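Long-range contacts in geranyl diphosphate synthase small subunit (Antirrhinum majus, PDB 3QKC), which probably serves as the regulatory partner of a heterodimeric prenyltransferase that joins dimethylallyl and isopentenyl diphosphates into geranyl diphosphate, the monoterpene precursor: residues F118-S126 with I137-T145; E151-E160 with Y174-L183. All blocks are in the same frame, centred on the assembly; numbering follows the deposited sequence.

Interaction 1 (F118-S126 with I137-T145); sequences FGLELMARS and ILRAIIELT
Met123 sends CG out anti to its backbone N (chi1 180°), then bends at both following torsions, which curls SD and CE over the helix 137-145. There the side chain is a knob in a hole made by Ile137, Ala140, Ile141 and Leu144, within an antiparallel helix pair of the all-helical prenyltransferase fold whose axes approach to 9.4 Å. The methionine runs along this hole: CG lies 3.8 Å from Ile141 CG1, SD rests 4.0 Å from Ala140 CB, and the terminal CE ends 3.7 Å from Ile137 CG1, while the side chain as a whole crosses that of Leu144 at about a right angle. One turn earlier, Leu120 and Leu144 run alongside one another in opposing senses, Leu120 CD2 reaching Leu144 CB at 3.6 Å. Ala124 takes the end of Ile141, CD1, on its CA and CB. The contact is thus almost wholly apolar. Ala70 in helix 68-85 also touches Met123, while Leu120 packs on Leu120 of the second subunit, placing this pair at the dimer interface. Ser126 OG bonds to Met123 O, three residues back, at 2.9 Å, and the same hydroxyl oxygen lies 3.7 Å from Ile137 CD1.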
# COMPACT_ATOMS: atom_id res chain seq x y z
N PHE A 118 -1.85 2.47 -5.23
CA PHE A 118 -2.54 2.67 -6.48
C PHE A 118 -3.21 1.37 -6.93
O PHE A 118 -4.39 1.35 -7.26
CB PHE A 118 -1.56 3.15 -7.54
CG PHE A 118 -2.22 3.60 -8.82
CD1 PHE A 118 -2.44 2.70 -9.85
CD2 PHE A 118 -2.62 4.93 -8.98
CE1 PHE A 118 -3.05 3.10 -11.01
CE2 PHE A 118 -3.24 5.34 -10.16
CZ PHE A 118 -3.45 4.42 -11.18
N GLY A 119 -2.46 0.27 -6.93
CA GLY A 119 -3.04 -1.04 -7.22
C GLY A 119 -4.21 -1.40 -6.31
O GLY A 119 -5.25 -1.90 -6.79
N LEU A 120 -4.06 -1.13 -5.02
CA LEU A 120 -5.15 -1.38 -4.05
C LEU A 120 -6.33 -0.44 -4.22
O LEU A 120 -7.47 -0.82 -3.95
CB LEU A 120 -4.66 -1.32 -2.60
CG LEU A 120 -3.46 -2.22 -2.29
CD1 LEU A 120 -2.82 -1.78 -0.99
CD2 LEU A 120 -3.91 -3.66 -2.22
N GLU A 121 -6.04 0.78 -4.67
CA GLU A 121 -7.09 1.75 -5.02
C GLU A 121 -7.88 1.30 -6.26
O GLU A 121 -9.11 1.37 -6.25
CB GLU A 121 -6.49 3.14 -5.26
CG GLU A 121 -7.54 4.23 -5.50
CD GLU A 121 -6.96 5.59 -5.89
OE1 GLU A 121 -5.75 5.83 -5.69
OE2 GLU A 121 -7.72 6.42 -6.40
N LEU A 122 -7.19 0.85 -7.31
CA LEU A 122 -7.91 0.31 -8.50
C LEU A 122 -8.83 -0.84 -8.09
O LEU A 122 -10.01 -0.87 -8.43
CB LEU A 122 -6.95 -0.17 -9.59
CG LEU A 122 -5.93 0.75 -10.28
CD1 LEU A 122 -5.21 -0.02 -11.38
CD2 LEU A 122 -6.60 1.98 -10.87
N MET A 123 -8.28 -1.78 -7.33
CA MET A 123 -9.02 -2.93 -6.82
C MET A 123 -10.21 -2.49 -5.96
O MET A 123 -11.32 -3.00 -6.14
CB MET A 123 -8.07 -3.88 -6.06
CG MET A 123 -8.71 -5.12 -5.46
SD MET A 123 -9.01 -6.49 -6.61
CE MET A 123 -10.60 -6.05 -7.28
N ALA A 124 -9.98 -1.55 -5.05
CA ALA A 124 -11.04 -0.99 -4.20
C ALA A 124 -12.12 -0.24 -4.98
O ALA A 124 -13.29 -0.27 -4.60
CB ALA A 124 -10.45 -0.08 -3.12
N ARG A 125 -11.74 0.41 -6.08
CA ARG A 125 -12.67 1.25 -6.86
C ARG A 125 -13.38 0.50 -7.99
O ARG A 125 -14.20 1.08 -8.69
CB ARG A 125 -11.95 2.46 -7.45
CG ARG A 125 -11.64 3.61 -6.51
CD ARG A 125 -11.34 4.84 -7.35
NE ARG A 125 -10.65 5.94 -6.67
CZ ARG A 125 -11.26 6.95 -6.06
NH1 ARG A 125 -10.55 7.92 -5.50
NH2 ARG A 125 -12.58 7.02 -6.01
N SER A 126 -13.04 -0.78 -8.18
CA SER A 126 -13.68 -1.59 -9.21
C SER A 126 -15.12 -1.95 -8.82
O SER A 126 -16.04 -1.84 -9.64
CB SER A 126 -12.84 -2.82 -9.58
OG SER A 126 -12.74 -3.75 -8.51
N ILE A 137 -14.42 -8.04 -2.65
CA ILE A 137 -13.36 -7.11 -3.05
C ILE A 137 -12.50 -6.75 -1.84
O ILE A 137 -11.29 -6.61 -1.96
CB ILE A 137 -13.91 -5.89 -3.84
CG1 ILE A 137 -13.79 -6.20 -5.34
CG2 ILE A 137 -13.11 -4.62 -3.54
CD1 ILE A 137 -14.91 -5.67 -6.21
N LEU A 138 -13.14 -6.68 -0.68
CA LEU A 138 -12.43 -6.51 0.57
C LEU A 138 -11.52 -7.71 0.83
O LEU A 138 -10.38 -7.54 1.24
CB LEU A 138 -13.42 -6.36 1.72
CG LEU A 138 -13.15 -5.44 2.90
CD1 LEU A 138 -12.54 -4.12 2.44
CD2 LEU A 138 -14.48 -5.19 3.64
N ARG A 139 -12.03 -8.92 0.59
CA ARG A 139 -11.20 -10.10 0.76
C ARG A 139 -10.03 -10.16 -0.23
O ARG A 139 -8.94 -10.62 0.14
CB ARG A 139 -12.01 -11.41 0.71
CG ARG A 139 -11.18 -12.62 1.18
CD ARG A 139 -12.04 -13.85 1.39
NE ARG A 139 -11.23 -15.05 1.61
CZ ARG A 139 -11.75 -16.27 1.76
NH1 ARG A 139 -13.07 -16.46 1.70
NH2 ARG A 139 -10.96 -17.32 1.96
N ALA A 140 -10.26 -9.69 -1.45
CA ALA A 140 -9.22 -9.61 -2.48
C ALA A 140 -8.12 -8.64 -2.05
O ALA A 140 -6.94 -8.85 -2.32
CB ALA A 140 -9.82 -9.18 -3.83
N ILE A 141 -8.54 -7.58 -1.37
CA ILE A 141 -7.65 -6.54 -0.88
C ILE A 141 -6.77 -7.08 0.24
O ILE A 141 -5.55 -6.84 0.26
CB ILE A 141 -8.47 -5.31 -0.46
CG1 ILE A 141 -8.73 -4.45 -1.70
CG2 ILE A 141 -7.78 -4.51 0.66
CD1 ILE A 141 -9.98 -3.64 -1.62
N ILE A 142 -7.39 -7.86 1.12
CA ILE A 142 -6.67 -8.58 2.16
C ILE A 142 -5.56 -9.43 1.55
O ILE A 142 -4.42 -9.38 2.04
CB ILE A 142 -7.62 -9.43 3.01
CG1 ILE A 142 -8.49 -8.53 3.88
CG2 ILE A 142 -6.82 -10.37 3.89
CD1 ILE A 142 -9.87 -9.11 4.19
N GLU A 143 -5.89 -10.15 0.48
CA GLU A 143 -4.91 -10.99 -0.22
C GLU A 143 -3.72 -10.20 -0.76
O GLU A 143 -2.58 -10.62 -0.62
CB GLU A 143 -5.54 -11.75 -1.39
CG GLU A 143 -6.31 -12.99 -0.99
CD GLU A 143 -5.47 -13.98 -0.21
OE1 GLU A 143 -4.38 -14.36 -0.67
OE2 GLU A 143 -5.93 -14.40 0.85
N LEU A 144 -4.01 -9.08 -1.42
CA LEU A 144 -2.98 -8.23 -2.00
C LEU A 144 -2.12 -7.53 -0.94
O LEU A 144 -0.95 -7.35 -1.15
CB LEU A 144 -3.60 -7.20 -2.96
CG LEU A 144 -4.21 -7.80 -4.22
CD1 LEU A 144 -5.58 -7.19 -4.55
CD2 LEU A 144 -3.25 -7.68 -5.39
N THR A 145 -2.72 -7.12 0.17
CA THR A 145 -1.96 -6.51 1.27
C THR A 145 -1.01 -7.53 1.89
O THR A 145 0.09 -7.18 2.36
CB THR A 145 -2.85 -5.92 2.37
OG1 THR A 145 -3.67 -6.94 2.93
CG2 THR A 145 -3.72 -4.77 1.83

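Interaction 2 (E151-E160 with Y174-L183); sequences EGIVEGQYHE and YVCKKKEGTL
An antiparallel helix pair of the all-helical prenyltransferase fold brings helix 153-160 against helix 174-183, their axes only 7.3 Å apart. Gly156 permits the closeness: its CA lies 3.7 Å from Lys178 CB, and a side chain on it would run into Lys179 CG. Lys179 is the knob here, lodged among Ile153, Gly156, Gln157 and Glu160. Its chain bends at chi3 (62°) to cross Glu160 at about a right angle, and NZ forms a salt bridge with Glu160 OE1 at 2.7 Å, on the syn side of the carboxylate. With an alanine at Lys179, Glu160 would probably lose this charge partner and a gap would open beside Gly156. Lys178 turns instead to the loop just ahead of the helix, its NZ donating to Glu151 O at 2.7 Å, one residue before the N-cap Gly152. Farther along, Tyr174 OH donates to Glu155 OE1 (2.8 Å), which it meets from above the carboxylate plane, while the Tyr174 ring edge points toward the His159 face in an offset edge-to-face pair with planes at 71°. Glu155 OE1 also accepts a weak bond from His159 NE2; one good and one weak donor on this oxygen would probably favour the charged carboxylate and restrain its rotation.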
# COMPACT_ATOMS: atom_id res chain seq x y z
N GLU A 151 4.21 -11.04 5.31
CA GLU A 151 3.91 -12.44 5.03
C GLU A 151 4.48 -12.80 3.68
O GLU A 151 4.56 -13.98 3.35
CB GLU A 151 2.39 -12.68 5.02
CG GLU A 151 1.69 -12.43 6.36
CD GLU A 151 0.29 -13.04 6.41
OE1 GLU A 151 -0.62 -12.42 7.02
OE2 GLU A 151 0.09 -14.14 5.85
N GLY A 152 4.88 -11.79 2.92
CA GLY A 152 5.23 -11.99 1.53
C GLY A 152 6.52 -11.35 1.10
O GLY A 152 7.58 -11.64 1.65
N ILE A 153 6.43 -10.46 0.10
CA ILE A 153 7.60 -9.97 -0.62
C ILE A 153 8.68 -9.34 0.27
O ILE A 153 9.85 -9.58 0.06
CB ILE A 153 7.22 -9.00 -1.75
CG1 ILE A 153 6.58 -9.77 -2.91
CG2 ILE A 153 8.44 -8.25 -2.27
CD1 ILE A 153 5.85 -8.88 -3.89
N VAL A 154 8.25 -8.53 1.24
CA VAL A 154 9.17 -7.78 2.10
C VAL A 154 9.88 -8.74 3.09
O VAL A 154 11.04 -8.53 3.44
CB VAL A 154 8.46 -6.54 2.75
CG1 VAL A 154 9.21 -6.01 3.93
CG2 VAL A 154 8.26 -5.39 1.69
N GLU A 155 9.18 -9.80 3.51
CA GLU A 155 9.81 -10.88 4.28
C GLU A 155 10.94 -11.49 3.43
O GLU A 155 12.07 -11.62 3.89
CB GLU A 155 8.78 -11.98 4.64
CG GLU A 155 8.67 -12.38 6.14
CD GLU A 155 9.96 -12.88 6.80
OE1 GLU A 155 9.98 -14.07 7.25
OE2 GLU A 155 10.93 -12.09 6.90
N GLY A 156 10.61 -11.85 2.19
CA GLY A 156 11.58 -12.39 1.24
C GLY A 156 12.77 -11.48 1.03
O GLY A 156 13.92 -11.92 1.15
N GLN A 157 12.51 -10.21 0.75
CA GLN A 157 13.60 -9.27 0.52
C GLN A 157 14.50 -9.13 1.77
O GLN A 157 15.72 -9.01 1.64
CB GLN A 157 13.07 -7.91 0.09
CG GLN A 157 12.22 -7.88 -1.19
CD GLN A 157 11.62 -6.50 -1.41
OE1 GLN A 157 11.49 -5.73 -0.47
NE2 GLN A 157 11.28 -6.18 -2.65
N TYR A 158 13.88 -9.16 2.95
CA TYR A 158 14.60 -9.12 4.23
C TYR A 158 15.63 -10.26 4.31
O TYR A 158 16.80 -10.01 4.59
CB TYR A 158 13.63 -9.13 5.44
CG TYR A 158 14.28 -9.07 6.83
CD1 TYR A 158 14.59 -10.25 7.54
CD2 TYR A 158 14.56 -7.85 7.43
CE1 TYR A 158 15.18 -10.19 8.82
CE2 TYR A 158 15.14 -7.78 8.69
CZ TYR A 158 15.45 -8.95 9.38
OH TYR A 158 16.02 -8.85 10.63
N HIS A 159 15.22 -11.49 4.03
CA HIS A 159 16.18 -12.62 4.11
C HIS A 159 17.12 -12.71 2.91
O HIS A 159 18.16 -13.35 2.99
CB HIS A 159 15.46 -13.95 4.32
CG HIS A 159 14.67 -14.01 5.58
ND1 HIS A 159 15.25 -14.14 6.82
CD2 HIS A 159 13.34 -13.93 5.80
CE1 HIS A 159 14.31 -14.15 7.75
NE2 HIS A 159 13.14 -14.02 7.15
N GLU A 160 16.73 -12.06 1.81
CA GLU A 160 17.54 -12.01 0.60
C GLU A 160 18.81 -11.20 0.82
O GLU A 160 19.78 -11.32 0.06
CB GLU A 160 16.72 -11.39 -0.53
CG GLU A 160 17.21 -11.72 -1.92
CD GLU A 160 16.29 -11.19 -3.01
OE1 GLU A 160 15.25 -10.56 -2.70
OE2 GLU A 160 16.63 -11.40 -4.19
N TYR A 174 13.39 -20.43 0.38
CA TYR A 174 12.51 -19.64 1.25
C TYR A 174 12.23 -18.26 0.66
O TYR A 174 11.10 -17.78 0.71
CB TYR A 174 13.08 -19.48 2.66
CG TYR A 174 12.16 -18.71 3.60
CD1 TYR A 174 10.93 -19.23 3.99
CD2 TYR A 174 12.51 -17.44 4.08
CE1 TYR A 174 10.08 -18.54 4.83
CE2 TYR A 174 11.66 -16.74 4.94
CZ TYR A 174 10.44 -17.30 5.30
OH TYR A 174 9.58 -16.62 6.16
N VAL A 175 13.28 -17.62 0.14
CA VAL A 175 13.15 -16.32 -0.50
C VAL A 175 12.24 -16.40 -1.73
O VAL A 175 11.39 -15.51 -1.93
CB VAL A 175 14.55 -15.71 -0.82
CG1 VAL A 175 14.44 -14.57 -1.83
CG2 VAL A 175 15.23 -15.25 0.47
N CYS A 176 12.37 -17.47 -2.53
CA CYS A 176 11.53 -17.68 -3.71
C CYS A 176 10.06 -17.90 -3.36
O CYS A 176 9.16 -17.37 -4.02
CB CYS A 176 12.04 -18.86 -4.53
SG CYS A 176 13.57 -18.49 -5.41
N LYS A 177 9.84 -18.68 -2.31
CA LYS A 177 8.53 -18.89 -1.75
C LYS A 177 7.90 -17.60 -1.25
O LYS A 177 6.69 -17.39 -1.41
CB LYS A 177 8.63 -19.90 -0.60
CG LYS A 177 7.29 -20.32 -0.03
CD LYS A 177 7.43 -21.35 1.09
CE LYS A 177 6.43 -21.07 2.22
NZ LYS A 177 6.57 -22.09 3.33
N LYS A 178 8.69 -16.73 -0.64
CA LYS A 178 8.13 -15.51 -0.07
C LYS A 178 7.88 -14.42 -1.12
O LYS A 178 6.97 -13.61 -0.98
CB LYS A 178 8.99 -14.98 1.09
CG LYS A 178 8.37 -15.22 2.50
CD LYS A 178 7.93 -16.69 2.72
CE LYS A 178 6.96 -16.86 3.92
NZ LYS A 178 5.53 -16.47 3.61
N LYS A 179 8.67 -14.42 -2.18
CA LYS A 179 8.53 -13.40 -3.22
C LYS A 179 7.67 -13.93 -4.36
O LYS A 179 6.47 -13.70 -4.38
CB LYS A 179 9.90 -12.91 -3.68
CG LYS A 179 10.71 -12.27 -2.55
CD LYS A 179 12.12 -11.91 -3.01
CE LYS A 179 12.11 -10.89 -4.11
NZ LYS A 179 13.46 -10.74 -4.75
N GLU A 180 8.26 -14.69 -5.28
CA GLU A 180 7.49 -15.21 -6.41
C GLU A 180 6.38 -16.15 -5.96
O GLU A 180 5.30 -16.17 -6.54
CB GLU A 180 8.40 -15.89 -7.44
CG GLU A 180 9.36 -14.94 -8.20
CD GLU A 180 10.68 -14.68 -7.45
OE1 GLU A 180 10.79 -15.04 -6.25
OE2 GLU A 180 11.61 -14.10 -8.06
N GLY A 181 6.64 -16.92 -4.89
CA GLY A 181 5.64 -17.83 -4.35
C GLY A 181 4.39 -17.11 -3.87
O GLY A 181 3.27 -17.45 -4.27
N THR A 182 4.57 -16.13 -2.99
CA THR A 182 3.43 -15.44 -2.40
C THR A 182 2.69 -14.62 -3.46
O THR A 182 1.46 -14.54 -3.43
CB THR A 182 3.84 -14.58 -1.18
OG1 THR A 182 4.57 -15.39 -0.26
CG2 THR A 182 2.61 -14.03 -0.46
N LEU A 183 3.43 -14.06 -4.41
CA LEU A 183 2.78 -13.31 -5.50
C LEU A 183 1.83 -14.18 -6.31
O LEU A 183 0.69 -13.77 -6.56
CB LEU A 183 3.80 -12.60 -6.38
CG LEU A 183 3.47 -11.28 -7.08
CD1 LEU A 183 2.64 -10.34 -6.24
CD2 LEU A 183 4.77 -10.61 -7.47

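How the interactions relate
The two contacts follow one another along the chain without overlapping, their centres about 20 Å apart and their nearest atoms about 6 Å apart. Helix 134-148, half of interaction 1, leads into helix 153-160 of interaction 2, and Ile153 and Leu183 pack on its end. Helix 68-85 is shared ground, meeting Met123 and Leu144 in one contact and Ile153 and Leu183 in the other. Interaction 1 is buried and held by aliphatic and thioether packing; interaction 2 is partly buried, closer between axes, and adds a salt bridge, hydrogen bonds and an aromatic pair, most of them carried by partly exposed residues. Both border the second subunit, whose Glu121 touches Thr145 of interaction 1 and Glu151 of interaction 2.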